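PDB 2X32: cellulose-binding protein from Saccharophagus degradans, which binds a long octaprenyl diphosphate chain inside its YceI-like domain and is implicated in plant cell wall breakdown, probably as a carrier of polyisoprenoids. Local coordinates for residues A15-V21 with P169-F175; A47-L53 with S78-V84; D52-V56 with R68-T74. One frame throughout, in Å; residues are numbered along the deposited sequence. Where two conformers were deposited one is given.

Contact 1 (A15-V21 with P169-F175). With OTP ((2E,6E,10E,14E,18E,22E,26E)-3,7,11,15,19,23,27,31-octamethyldotriaconta-2,6,10,14,18,22,26,30-octaenyl trihydrogen diphosphate), chain C.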
loop_
_atom_site.group_PDB
_atom_site.type_symbol
_atom_site.label_atom_id
_atom_site.label_comp_id
_atom_site.label_asym_id
_atom_site.label_seq_id
_atom_site.Cartn_x
_atom_site.Cartn_y
_atom_site.Cartn_z
ATOM N N ALA A 15 6.126 -10.161 8.169
ATOM C CA ALA A 15 5.812 -9.225 9.268
ATOM C C ALA A 15 5.091 -7.959 8.834
ATOM O O ALA A 15 4.403 -7.299 9.617
ATOM C CB ALA A 15 7.105 -8.833 10.034
ATOM N N SER A 16 5.171 -7.704 7.546
ATOM C CA SER A 16 4.644 -6.467 6.971
ATOM C C SER A 16 3.174 -6.586 6.619
ATOM O O SER A 16 2.731 -7.633 6.191
ATOM C CB SER A 16 5.450 -6.100 5.719
ATOM O OG SER A 16 6.815 -5.833 6.047
ATOM N N PHE A 17 2.456 -5.476 6.623
ATOM C CA PHE A 17 1.076 -5.496 6.227
ATOM C C PHE A 17 0.635 -4.193 5.579
ATOM O O PHE A 17 1.225 -3.157 5.798
ATOM C CB PHE A 17 0.146 -5.925 7.386
ATOM C CG PHE A 17 0.206 -5.075 8.659
ATOM C CD1 PHE A 17 -0.575 -3.941 8.770
ATOM C CD2 PHE A 17 0.933 -5.474 9.768
ATOM C CE1 PHE A 17 -0.570 -3.162 9.953
ATOM C CE2 PHE A 17 0.915 -4.711 10.967
ATOM C CZ PHE A 17 0.174 -3.557 11.030
ATOM N N LEU A 18 -0.400 -4.280 4.761
ATOM C CA LEU A 18 -1.007 -3.103 4.134
ATOM C C LEU A 18 -2.496 -3.358 4.029
ATOM O O LEU A 18 -2.917 -4.396 3.526
ATOM C CB LEU A 18 -0.383 -2.753 2.804
ATOM C CG LEU A 18 -0.906 -1.518 2.147
ATOM C CD1 LEU A 18 0.167 -0.864 1.295
ATOM C CD2 LEU A 18 -2.172 -1.808 1.311
ATOM N N ASN A 19 -3.277 -2.441 4.552
ATOM C CA ASN A 19 -4.736 -2.539 4.721
ATOM C C ASN A 19 -5.399 -1.359 3.993
ATOM O O ASN A 19 -4.785 -0.300 3.882
ATOM C CB ASN A 19 -5.153 -2.397 6.198
ATOM C CG ASN A 19 -4.689 -3.565 7.109
ATOM O OD1 ASN A 19 -4.245 -4.621 6.659
ATOM N ND2 ASN A 19 -4.698 -3.286 8.406
ATOM N N PHE A 20 -6.667 -1.515 3.627
ATOM C CA PHE A 20 -7.455 -0.432 3.076
ATOM C C PHE A 20 -8.868 -0.591 3.524
ATOM O O PHE A 20 -9.313 -1.693 3.826
ATOM C CB PHE A 20 -7.300 -0.373 1.551
ATOM C CG PHE A 20 -7.856 -1.546 0.799
ATOM C CD1 PHE A 20 -9.152 -1.517 0.241
ATOM C CD2 PHE A 20 -7.092 -2.680 0.598
ATOM C CE1 PHE A 20 -9.625 -2.582 -0.502
ATOM C CE2 PHE A 20 -7.585 -3.777 -0.124
ATOM C CZ PHE A 20 -8.852 -3.705 -0.683
ATOM N N VAL A 21 -9.571 0.522 3.622
ATOM C CA VAL A 21 -10.895 0.521 4.203
ATOM C C VAL A 21 -11.935 0.983 3.182
ATOM O O VAL A 21 -11.817 2.094 2.628
ATOM C CB VAL A 21 -10.967 1.434 5.457
ATOM C CG1 VAL A 21 -12.383 1.491 6.015
ATOM C CG2 VAL A 21 -9.954 1.006 6.516
ATOM N N PRO A 169 -9.158 4.944 2.787
ATOM C CA PRO A 169 -7.988 5.024 3.673
ATOM C C PRO A 169 -7.074 3.822 3.526
ATOM O O PRO A 169 -7.552 2.687 3.468
ATOM C CB PRO A 169 -8.615 4.979 5.098
ATOM C CG PRO A 169 -10.029 5.429 4.861
ATOM C CD PRO A 169 -10.417 4.921 3.565
ATOM N N VAL A 170 -5.775 4.060 3.488
ATOM C CA VAL A 170 -4.767 2.989 3.404
ATOM C C VAL A 170 -3.819 3.137 4.583
ATOM O O VAL A 170 -3.422 4.246 4.896
ATOM C CB VAL A 170 -3.986 3.091 2.088
ATOM C CG1 VAL A 170 -2.807 2.056 2.055
ATOM C CG2 VAL A 170 -4.898 2.881 0.941
ATOM N N ASP A 171 -3.490 2.031 5.265
ATOM C CA ASP A 171 -2.519 1.980 6.348
ATOM C C ASP A 171 -1.547 0.872 6.133
ATOM O O ASP A 171 -1.898 -0.171 5.587
ATOM C CB ASP A 171 -3.211 1.733 7.661
ATOM C CG ASP A 171 -3.983 2.906 8.103
ATOM O OD1 ASP A 171 -3.399 3.940 8.464
ATOM O OD2 ASP A 171 -5.229 2.763 8.148
ATOM N N PHE A 172 -0.298 1.075 6.524
ATOM C CA PHE A 172 0.703 0.025 6.362
ATOM C C PHE A 172 1.728 0.092 7.447
ATOM O O PHE A 172 2.026 1.170 7.982
ATOM C CB PHE A 172 1.354 0.045 4.973
ATOM C CG PHE A 172 1.923 1.396 4.545
ATOM C CD1 PHE A 172 3.195 1.824 4.964
ATOM C CD2 PHE A 172 1.181 2.257 3.758
ATOM C CE1 PHE A 172 3.675 3.055 4.599
ATOM C CE2 PHE A 172 1.690 3.491 3.416
ATOM C CZ PHE A 172 2.937 3.853 3.821
ATOM N N VAL A 173 2.283 -1.048 7.788
ATOM C CA VAL A 173 3.494 -1.164 8.637
ATOM C C VAL A 173 4.423 -2.107 7.878
ATOM O O VAL A 173 4.108 -3.290 7.665
ATOM C CB VAL A 173 3.189 -1.684 10.020
ATOM C CG1 VAL A 173 4.504 -1.810 10.832
ATOM C CG2 VAL A 173 2.148 -0.754 10.738
ATOM N N LEU A 174 5.569 -1.582 7.460
ATOM C CA LEU A 174 6.535 -2.309 6.641
ATOM C C LEU A 174 7.804 -2.509 7.449
ATOM O O LEU A 174 8.277 -1.549 8.099
ATOM C CB LEU A 174 6.858 -1.526 5.389
ATOM C CG LEU A 174 5.646 -1.142 4.553
ATOM C CD1 LEU A 174 6.077 -0.266 3.405
ATOM C CD2 LEU A 174 4.784 -2.307 4.034
ATOM N N PHE A 175 8.356 -3.709 7.419
ATOM C CA PHE A 175 9.620 -3.970 8.088
ATOM C C PHE A 175 10.648 -4.283 7.058
ATOM O O PHE A 175 10.415 -5.135 6.182
ATOM C CB PHE A 175 9.435 -5.159 9.032
ATOM C CG PHE A 175 8.503 -4.871 10.172
ATOM C CD1 PHE A 175 8.970 -4.311 11.368
ATOM C CD2 PHE A 175 7.146 -5.132 10.070
ATOM C CE1 PHE A 175 8.094 -4.005 12.408
ATOM C CE2 PHE A 175 6.282 -4.829 11.129
ATOM C CZ PHE A 175 6.745 -4.267 12.262
HETATM O O7 OTP C . -23.404 -5.225 1.051
HETATM P P2 OTP C . -23.159 -6.514 0.311
HETATM O O5 OTP C . -24.323 -6.911 -0.580
HETATM O O6 OTP C . -22.616 -7.630 1.163
HETATM O O4 OTP C . -21.980 -6.116 -0.772
HETATM P P1 OTP C . -20.446 -6.625 -0.771
HETATM O O2 OTP C . -19.750 -5.781 0.278
HETATM O O3 OTP C . -20.272 -8.127 -0.866
HETATM O O1 OTP C . -19.750 -6.048 -2.113
HETATM C C40 OTP C . -19.531 -4.624 -2.183
HETATM C C39 OTP C . -18.034 -4.316 -2.319
HETATM C C37 OTP C . -17.413 -3.402 -1.598
HETATM C C38 OTP C . -18.018 -2.532 -0.490
HETATM C C36 OTP C . -15.932 -3.135 -1.851
HETATM C C35 OTP C . -15.638 -1.831 -2.546
HETATM C C34 OTP C . -14.119 -1.601 -2.666
HETATM C C32 OTP C . -13.504 -0.414 -2.600
HETATM C C33 OTP C . -14.234 0.849 -2.291
HETATM C C31 OTP C . -11.970 -0.413 -2.672
HETATM C C30 OTP C . -11.311 0.429 -3.736
HETATM C C29 OTP C . -9.791 0.416 -3.615
HETATM C C27 OTP C . -9.008 1.460 -3.866
HETATM C C28 OTP C . -9.488 2.797 -4.424
HETATM C C26 OTP C . -7.526 1.415 -3.566
HETATM C C25 OTP C . -7.000 0.161 -2.901
HETATM C C24 OTP C . -5.621 0.320 -2.240
HETATM C C22 OTP C . -4.456 -0.079 -2.747
HETATM C C23 OTP C . -4.274 -0.891 -4.005
HETATM C C21 OTP C . -3.209 0.243 -1.974
HETATM C C20 OTP C . -2.316 1.308 -2.664
HETATM C C19 OTP C . -1.016 1.601 -1.914
HETATM C C17 OTP C . -0.756 2.681 -1.178
HETATM C C18 OTP C . -1.600 3.903 -1.078
HETATM C C16 OTP C . 0.522 2.704 -0.353
HETATM C C15 OTP C . 1.438 3.833 -0.728
HETATM C C14 OTP C . 2.824 3.634 -0.167
HETATM C C12 OTP C . 3.635 4.628 0.273
HETATM C C13 OTP C . 3.184 6.087 0.304
HETATM C C11 OTP C . 5.018 4.369 0.773
HETATM C C10 OTP C . 5.436 2.966 0.959
HETATM C C9 OTP C . 6.748 2.744 1.713
HETATM C C7 OTP C . 7.931 2.391 1.183
HETATM C C8 OTP C . 8.182 2.013 -0.263
HETATM C C6 OTP C . 9.122 2.312 2.109
HETATM C C5 OTP C . 10.000 3.549 2.097
HETATM C C4 OTP C . 11.225 3.401 2.951
HETATM C C2 OTP C . 11.746 4.403 3.667
HETATM C C3 OTP C . 11.278 5.814 3.764
HETATM C C1 OTP C . 12.994 4.120 4.455
#

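Contact 2 (A47-L53 with S78-V84). With OTP ((2E,6E,10E,14E,18E,22E,26E)-3,7,11,15,19,23,27,31-octamethyldotriaconta-2,6,10,14,18,22,26,30-octaenyl trihydrogen diphosphate), chain C.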
loop_
_atom_site.group_PDB
_atom_site.type_symbol
_atom_site.label_atom_id
_atom_site.label_comp_id
_atom_site.label_asym_id
_atom_site.label_seq_id
_atom_site.Cartn_x
_atom_site.Cartn_y
_atom_site.Cartn_z
ATOM N N ALA A 47 13.550 2.824 -2.729
ATOM C CA ALA A 47 12.703 1.904 -2.007
ATOM C C ALA A 47 11.538 1.483 -2.867
ATOM O O ALA A 47 10.958 2.304 -3.589
ATOM C CB ALA A 47 12.160 2.553 -0.730
ATOM N N GLN A 48 11.175 0.202 -2.799
ATOM C CA GLN A 48 10.019 -0.262 -3.499
ATOM C C GLN A 48 9.141 -1.104 -2.579
ATOM O O GLN A 48 9.624 -1.809 -1.694
ATOM C CB GLN A 48 10.459 -0.998 -4.769
ATOM C CG GLN A 48 9.382 -1.339 -5.741
ATOM C CD GLN A 48 9.958 -1.671 -7.101
ATOM O OE1 GLN A 48 10.212 -0.786 -7.931
ATOM N NE2 GLN A 48 10.154 -2.957 -7.345
ATOM N N LEU A 49 7.844 -1.002 -2.812
ATOM C CA LEU A 49 6.864 -1.872 -2.183
ATOM C C LEU A 49 6.043 -2.392 -3.389
ATOM O O LEU A 49 5.470 -1.616 -4.144
ATOM C CB LEU A 49 5.934 -1.138 -1.228
ATOM C CG LEU A 49 4.779 -1.991 -0.697
ATOM C CD1 LEU A 49 5.344 -3.108 0.241
ATOM C CD2 LEU A 49 3.795 -1.131 0.090
ATOM N N VAL A 50 5.958 -3.708 -3.556
ATOM C CA VAL A 50 5.153 -4.315 -4.591
ATOM C C VAL A 50 3.974 -5.027 -3.869
ATOM O O VAL A 50 4.160 -5.898 -2.999
ATOM C CB VAL A 50 5.937 -5.316 -5.408
ATOM C CG1 VAL A 50 5.044 -5.987 -6.499
ATOM C CG2 VAL A 50 7.200 -4.683 -6.002
ATOM N N ILE A 51 2.769 -4.638 -4.263
ATOM C CA ILE A 51 1.566 -5.122 -3.660
ATOM C C ILE A 51 0.916 -6.120 -4.637
ATOM O O ILE A 51 0.554 -5.760 -5.746
ATOM C CB ILE A 51 0.571 -3.966 -3.405
ATOM C CG1 ILE A 51 1.192 -2.951 -2.454
ATOM C CG2 ILE A 51 -0.745 -4.527 -2.782
ATOM C CD1 ILE A 51 0.796 -1.576 -2.718
ATOM N N ASP A 52 0.776 -7.384 -4.217
ATOM C CA ASP A 52 0.178 -8.400 -5.054
ATOM C C ASP A 52 -1.341 -8.287 -5.034
ATOM O O ASP A 52 -1.998 -8.614 -4.051
ATOM C CB ASP A 52 0.629 -9.763 -4.551
ATOM C CG ASP A 52 -0.040 -10.937 -5.244
ATOM O OD1 ASP A 52 -0.809 -10.721 -6.208
ATOM O OD2 ASP A 52 0.191 -12.095 -4.759
ATOM N N LEU A 53 -1.901 -7.756 -6.126
ATOM C CA LEU A 53 -3.311 -7.407 -6.092
ATOM C C LEU A 53 -4.186 -8.667 -6.130
ATOM O O LEU A 53 -5.347 -8.655 -5.660
ATOM C CB LEU A 53 -3.646 -6.478 -7.263
ATOM C CG LEU A 53 -2.944 -5.139 -7.218
ATOM C CD1 LEU A 53 -3.233 -4.361 -8.482
ATOM C CD2 LEU A 53 -3.382 -4.317 -5.967
ATOM N N SER A 78 -1.442 -7.311 -12.300
ATOM C CA SER A 78 -1.314 -8.298 -11.236
ATOM C C SER A 78 -0.795 -7.634 -9.929
ATOM O O SER A 78 -1.050 -8.132 -8.825
ATOM C CB SER A 78 -0.416 -9.454 -11.621
ATOM O OG SER A 78 0.840 -8.970 -12.020
ATOM N N VAL A 79 0.012 -6.594 -10.069
ATOM C CA VAL A 79 0.655 -5.905 -8.933
ATOM C C VAL A 79 0.513 -4.398 -9.042
ATOM O O VAL A 79 0.291 -3.879 -10.133
ATOM C CB VAL A 79 2.116 -6.276 -8.749
ATOM C CG1 VAL A 79 2.260 -7.779 -8.585
ATOM C CG2 VAL A 79 3.003 -5.798 -9.887
ATOM N N ALA A 80 0.559 -3.729 -7.887
ATOM C CA ALA A 80 0.704 -2.256 -7.766
ATOM C C ALA A 80 2.089 -2.011 -7.178
ATOM O O ALA A 80 2.548 -2.767 -6.297
ATOM C CB ALA A 80 -0.380 -1.624 -6.894
ATOM N N THR A 81 2.804 -1.042 -7.717
ATOM C CA THR A 81 4.213 -0.836 -7.338
ATOM C C THR A 81 4.391 0.570 -6.848
ATOM O O THR A 81 4.009 1.545 -7.537
ATOM C CB THR A 81 5.109 -1.064 -8.534
ATOM O OG1 THR A 81 4.890 -2.388 -9.009
ATOM C CG2 THR A 81 6.547 -0.846 -8.154
ATOM N N VAL A 82 4.922 0.718 -5.638
ATOM C CA VAL A 82 5.276 2.006 -5.083
ATOM C C VAL A 82 6.795 2.162 -5.108
ATOM O O VAL A 82 7.524 1.270 -4.690
ATOM C CB VAL A 82 4.831 2.131 -3.596
ATOM C CG1 VAL A 82 5.111 3.515 -3.063
ATOM C CG2 VAL A 82 3.343 1.789 -3.432
ATOM N N THR A 83 7.255 3.304 -5.592
ATOM C CA THR A 83 8.672 3.601 -5.576
ATOM C C THR A 83 8.905 4.920 -4.857
ATOM O O THR A 83 8.142 5.883 -5.021
ATOM C CB THR A 83 9.231 3.639 -6.999
ATOM O OG1 THR A 83 8.836 2.465 -7.715
ATOM C CG2 THR A 83 10.717 3.702 -6.956
ATOM N N VAL A 84 9.944 4.972 -4.006
ATOM C CA VAL A 84 10.195 6.149 -3.104
ATOM C C VAL A 84 11.702 6.332 -3.042
ATOM O O VAL A 84 12.394 5.396 -2.666
ATOM C CB VAL A 84 9.698 5.884 -1.671
ATOM C CG1 VAL A 84 9.963 7.119 -0.728
ATOM C CG2 VAL A 84 8.173 5.452 -1.557
HETATM O O7 OTP C . -23.404 -5.225 1.051
HETATM P P2 OTP C . -23.159 -6.514 0.311
HETATM O O5 OTP C . -24.323 -6.911 -0.580
HETATM O O6 OTP C . -22.616 -7.630 1.163
HETATM O O4 OTP C . -21.980 -6.116 -0.772
HETATM P P1 OTP C . -20.446 -6.625 -0.771
HETATM O O2 OTP C . -19.750 -5.781 0.278
HETATM O O3 OTP C . -20.272 -8.127 -0.866
HETATM O O1 OTP C . -19.750 -6.048 -2.113
HETATM C C40 OTP C . -19.531 -4.624 -2.183
HETATM C C39 OTP C . -18.034 -4.316 -2.319
HETATM C C37 OTP C . -17.413 -3.402 -1.598
HETATM C C38 OTP C . -18.018 -2.532 -0.490
HETATM C C36 OTP C . -15.932 -3.135 -1.851
HETATM C C35 OTP C . -15.638 -1.831 -2.546
HETATM C C34 OTP C . -14.119 -1.601 -2.666
HETATM C C32 OTP C . -13.504 -0.414 -2.600
HETATM C C33 OTP C . -14.234 0.849 -2.291
HETATM C C31 OTP C . -11.970 -0.413 -2.672
HETATM C C30 OTP C . -11.311 0.429 -3.736
HETATM C C29 OTP C . -9.791 0.416 -3.615
HETATM C C27 OTP C . -9.008 1.460 -3.866
HETATM C C28 OTP C . -9.488 2.797 -4.424
HETATM C C26 OTP C . -7.526 1.415 -3.566
HETATM C C25 OTP C . -7.000 0.161 -2.901
HETATM C C24 OTP C . -5.621 0.320 -2.240
HETATM C C22 OTP C . -4.456 -0.079 -2.747
HETATM C C23 OTP C . -4.274 -0.891 -4.005
HETATM C C21 OTP C . -3.209 0.243 -1.974
HETATM C C20 OTP C . -2.316 1.308 -2.664
HETATM C C19 OTP C . -1.016 1.601 -1.914
HETATM C C17 OTP C . -0.756 2.681 -1.178
HETATM C C18 OTP C . -1.600 3.903 -1.078
HETATM C C16 OTP C . 0.522 2.704 -0.353
HETATM C C15 OTP C . 1.438 3.833 -0.728
HETATM C C14 OTP C . 2.824 3.634 -0.167
HETATM C C12 OTP C . 3.635 4.628 0.273
HETATM C C13 OTP C . 3.184 6.087 0.304
HETATM C C11 OTP C . 5.018 4.369 0.773
HETATM C C10 OTP C . 5.436 2.966 0.959
HETATM C C9 OTP C . 6.748 2.744 1.713
HETATM C C7 OTP C . 7.931 2.391 1.183
HETATM C C8 OTP C . 8.182 2.013 -0.263
HETATM C C6 OTP C . 9.122 2.312 2.109
HETATM C C5 OTP C . 10.000 3.549 2.097
HETATM C C4 OTP C . 11.225 3.401 2.951
HETATM C C2 OTP C . 11.746 4.403 3.667
HETATM C C3 OTP C . 11.278 5.814 3.764
HETATM C C1 OTP C . 12.994 4.120 4.455
#

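Contact 3 (D52-V56 with R68-T74)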
loop_
_atom_site.group_PDB
_atom_site.type_symbol
_atom_site.label_atom_id
_atom_site.label_comp_id
_atom_site.label_asym_id
_atom_site.label_seq_id
_atom_site.Cartn_x
_atom_site.Cartn_y
_atom_site.Cartn_z
ATOM N N ASP A 52 0.776 -7.384 -4.217
ATOM C CA ASP A 52 0.178 -8.400 -5.054
ATOM C C ASP A 52 -1.341 -8.287 -5.034
ATOM O O ASP A 52 -1.998 -8.614 -4.051
ATOM C CB ASP A 52 0.629 -9.763 -4.551
ATOM C CG ASP A 52 -0.040 -10.937 -5.244
ATOM O OD1 ASP A 52 -0.809 -10.721 -6.208
ATOM O OD2 ASP A 52 0.191 -12.095 -4.759
ATOM N N LEU A 53 -1.901 -7.756 -6.126
ATOM C CA LEU A 53 -3.311 -7.407 -6.092
ATOM C C LEU A 53 -4.186 -8.667 -6.130
ATOM O O LEU A 53 -5.347 -8.655 -5.660
ATOM C CB LEU A 53 -3.646 -6.478 -7.263
ATOM C CG LEU A 53 -2.944 -5.139 -7.218
ATOM C CD1 LEU A 53 -3.233 -4.361 -8.482
ATOM C CD2 LEU A 53 -3.382 -4.317 -5.967
ATOM N N ASN A 54 -3.627 -9.795 -6.569
ATOM C CA ASN A 54 -4.317 -11.078 -6.404
ATOM C C ASN A 54 -4.435 -11.610 -4.984
ATOM O O ASN A 54 -5.247 -12.502 -4.725
ATOM C CB ASN A 54 -3.670 -12.173 -7.273
ATOM C CG ASN A 54 -4.013 -12.008 -8.732
ATOM O OD1 ASN A 54 -5.202 -11.914 -9.080
ATOM N ND2 ASN A 54 -2.991 -11.961 -9.574
ATOM N N SER A 55 -3.689 -10.986 -4.037
ATOM C CA SER A 55 -3.738 -11.389 -2.623
ATOM C C SER A 55 -4.734 -10.597 -1.810
ATOM O O SER A 55 -4.726 -10.704 -0.606
ATOM C CB SER A 55 -2.336 -11.309 -2.014
ATOM O OG SER A 55 -1.988 -9.984 -1.708
ATOM N N VAL A 56 -5.597 -9.841 -2.465
ATOM C CA VAL A 56 -6.678 -9.113 -1.775
ATOM C C VAL A 56 -7.480 -10.100 -0.962
ATOM O O VAL A 56 -7.839 -11.196 -1.362
ATOM C CB VAL A 56 -7.568 -8.290 -2.753
ATOM C CG1 VAL A 56 -8.371 -9.211 -3.695
ATOM C CG2 VAL A 56 -8.437 -7.198 -2.015
ATOM N N ARG A 68 -10.723 -8.733 -7.700
ATOM C CA ARG A 68 -9.671 -9.047 -8.656
ATOM C C ARG A 68 -10.087 -8.831 -10.094
ATOM O O ARG A 68 -9.355 -8.262 -10.889
ATOM C CB ARG A 68 -9.179 -10.484 -8.467
ATOM C CG ARG A 68 -8.535 -10.824 -7.138
ATOM C CD ARG A 68 -8.068 -12.278 -7.049
ATOM N NE ARG A 68 -9.161 -13.227 -7.472
ATOM C CZ ARG A 68 -9.938 -13.939 -6.662
ATOM N NH1 ARG A 68 -9.798 -13.888 -5.354
ATOM N NH2 ARG A 68 -10.896 -14.743 -7.168
ATOM N N ASP A 69 -11.274 -9.306 -10.445
ATOM C CA ASP A 69 -11.730 -9.332 -11.821
ATOM C C ASP A 69 -12.217 -7.990 -12.339
ATOM O O ASP A 69 -11.904 -7.625 -13.482
ATOM C CB ASP A 69 -12.839 -10.374 -11.967
ATOM C CG ASP A 69 -12.338 -11.813 -11.726
ATOM O OD1 ASP A 69 -11.099 -12.048 -11.739
ATOM O OD2 ASP A 69 -13.206 -12.671 -11.495
ATOM N N TYR A 70 -12.936 -7.270 -11.509
ATOM C CA TYR A 70 -13.645 -6.083 -11.985
ATOM C C TYR A 70 -13.163 -4.795 -11.411
ATOM O O TYR A 70 -13.420 -3.750 -12.012
ATOM C CB TYR A 70 -15.136 -6.208 -11.718
ATOM C CG TYR A 70 -15.690 -7.479 -12.266
ATOM C CD1 TYR A 70 -15.550 -7.822 -13.614
ATOM C CD2 TYR A 70 -16.326 -8.333 -11.429
ATOM C CE1 TYR A 70 -16.076 -9.033 -14.098
ATOM C CE2 TYR A 70 -16.828 -9.511 -11.877
ATOM C CZ TYR A 70 -16.694 -9.872 -13.184
ATOM O OH TYR A 70 -17.297 -11.086 -13.543
ATOM N N LEU A 71 -12.430 -4.824 -10.297
ATOM C CA LEU A 71 -11.872 -3.598 -9.744
ATOM C C LEU A 71 -10.415 -3.441 -10.200
ATOM O O LEU A 71 -10.099 -2.566 -11.000
ATOM C CB LEU A 71 -12.070 -3.517 -8.247
ATOM C CG LEU A 71 -11.454 -2.309 -7.573
ATOM C CD1 LEU A 71 -12.291 -1.077 -7.886
ATOM C CD2 LEU A 71 -11.288 -2.610 -6.059
ATOM N N PHE A 72 -9.520 -4.281 -9.668
ATOM C CA PHE A 72 -8.145 -4.200 -9.976
ATOM C C PHE A 72 -7.833 -4.696 -11.373
ATOM O O PHE A 72 -6.831 -4.300 -11.979
ATOM C CB PHE A 72 -7.326 -4.959 -8.954
ATOM C CG PHE A 72 -7.494 -4.414 -7.560
ATOM C CD1 PHE A 72 -7.291 -3.045 -7.321
ATOM C CD2 PHE A 72 -7.796 -5.213 -6.503
ATOM C CE1 PHE A 72 -7.457 -2.534 -6.079
ATOM C CE2 PHE A 72 -7.978 -4.694 -5.243
ATOM C CZ PHE A 72 -7.813 -3.393 -5.010
ATOM N N GLU A 73 -8.673 -5.597 -11.887
ATOM C CA GLU A 73 -8.482 -6.207 -13.242
ATOM C C GLU A 73 -7.133 -6.886 -13.317
ATOM O O GLU A 73 -6.306 -6.565 -14.152
ATOM C CB GLU A 73 -8.648 -5.150 -14.340
ATOM C CG GLU A 73 -9.991 -4.527 -14.326
ATOM C CD GLU A 73 -10.173 -3.633 -15.530
ATOM O OE1 GLU A 73 -9.731 -2.491 -15.511
ATOM O OE2 GLU A 73 -10.768 -4.082 -16.541
ATOM N N THR A 74 -6.926 -7.843 -12.394
ATOM C CA THR A 74 -5.621 -8.459 -12.193
ATOM C C THR A 74 -5.065 -9.287 -13.364
ATOM O O THR A 74 -3.840 -9.509 -13.402
ATOM C CB THR A 74 -5.568 -9.289 -10.907
ATOM O OG1 THR A 74 -6.423 -10.414 -11.012
ATOM C CG2 THR A 74 -5.911 -8.428 -9.664
HETATM O O HOH W 1 -3.241 -11.984 -12.481
HETATM O O HOH W 2 -7.754 -12.975 -3.436
#

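Contact 1 (A15-V21 with P169-F175)
F172 and L18 face each other as a non-hydrogen-bonded pair, and both reach the prenyl chain of OTP. The ring of F172 meets the chain with its far end, CZ lying 3.7 Å from OTP C12. L18 spreads its two branches. CD1 lies against F172 CB and OTP C16, and CD2 meets V170 CG1 at 4.0 Å. F20 takes OTP C25 over one ring face. V170 and L174 complete this greasy side, with L174 CD1 3.5 Å from OTP C9. With an alanine at F172 the prenyl chain near C12 would probably lose its aromatic wall, and L18 CD1 would keep only the CB contact there.

The two strands run antiparallel in the curled sheet of the YceI-like domain, which wraps round the ligand. F17 with V173 and N19 with D171 are hydrogen-bonded pairs. The N19 N to D171 O bond is nearly straight, at 173°. On the face that carries these four residues, F17 CG sits, in one of its two conformers, between its backbone N and carbonyl carbon (chi1 58°). This lays the ring alongside V173, whose CB then stands 4.0 Å from the ring centroid of F17, over the face. Next to the F17–V173 pair, F175 N donates to S16 OG at 3.0 Å, and S16 OG also bonds to D12 O. Further out, N135 binds both D171 OD1 and the backbone N of F172.

Contact 2 (A47-L53 with S78-V84)
V50 and V79 meet on the face turned from the ligand. V50 CG1, anti to the backbone N (chi1 179°), touches V79 CB at 3.7 Å. On the same face, in one of its two conformers, the extended chain of Q48 reaches diagonally over to T81. T81 CG2 then lies 3.7 Å from Q48 CD, so the contact is made by the methyl and not the hydroxyl.

On the other face A47, L49, I51, V82 and V84 line the pocket. V82 sets both methyls against OTP C14 from one side, CG1 at 3.7 Å. I51 turns CG1 beside its backbone N (chi1 -61°), and its tip CD1 comes 3.7 Å from OTP C19. V84 uses CG2 against the C8 methyl of OTP. A80 lies on this face too, and L53 folds back over its small side chain, with L53 CD2 4.1 Å from A80 CB.

Six backbone bonds join the antiparallel strands in register, and L53 N to S78 O adds a seventh past the strand end. Strand 28-42 continues the sheet beside 46-52, where I51 packs on F34. Strand 99-109 does so beside 79-85, where V82 packs on A106 and L108.

Contact 3 (D52-V56 with R68-T74)
L53 and V56 pack on F72, where the turn between strands 46-52 and 56-57 meets the C-terminal end of helix 61-72. This joins the helix to the curled sheet of the YceI-like domain.

The apolar contacts centre on the F72 ring. L53 CD2 stands over the middle of one face, 4.3 Å from the centroid of the F72 ring and 7° off its normal. L71 CD2 covers the opposite face, so the ring is sandwiched between two leucine methyls. V56 CG2 comes to the ring edge, 4.1 Å from F72 CE2. The other methyl of V56, CG1, rests on the aliphatic part of R68, 3.8 Å from its CG. L53 CB also meets T74 CG2.

The direct polar link is one hydrogen bond. T74 OG1 donates to N54 OD1 at 2.7 Å, tilted 27° from the carbonyl plane. T74 OG1 is set between its backbone N and carbonyl carbon (chi1 67°), which turns the hydroxyl to the amide. The turn itself is held by D52 O, which accepts from both S55 N and S55 OG.

Two waters add bridges. One accepts from N54 ND2 and donates to T74 O. The other lies in the plane of the R68 guanidinium, at its edge; it accepts from R68 NH1 at 2.9 Å and donates to N54 O and V56 O.

Contacts 1 and 2 are two walls of one pocket, with centres about 12 Å apart. They meet directly where L18 CD1 lies 3.8 Å from L49 CD2 and L174 CD2 lies 3.9 Å from L49 CD1. The OTP chain touches both. Contact 3 sits farther out, its centre about 17 Å from that of contact 1 and about 13 Å from that of contact 2. It shares D52 and L53 with contact 2, and its L53 and L71 also touch OTP. F20 CZ packs on V56 CG2 at 3.8 Å, tying contact 1 to contact 3. Along the chain, contacts 2 and 3 are nested inside the loop closed by contact 1.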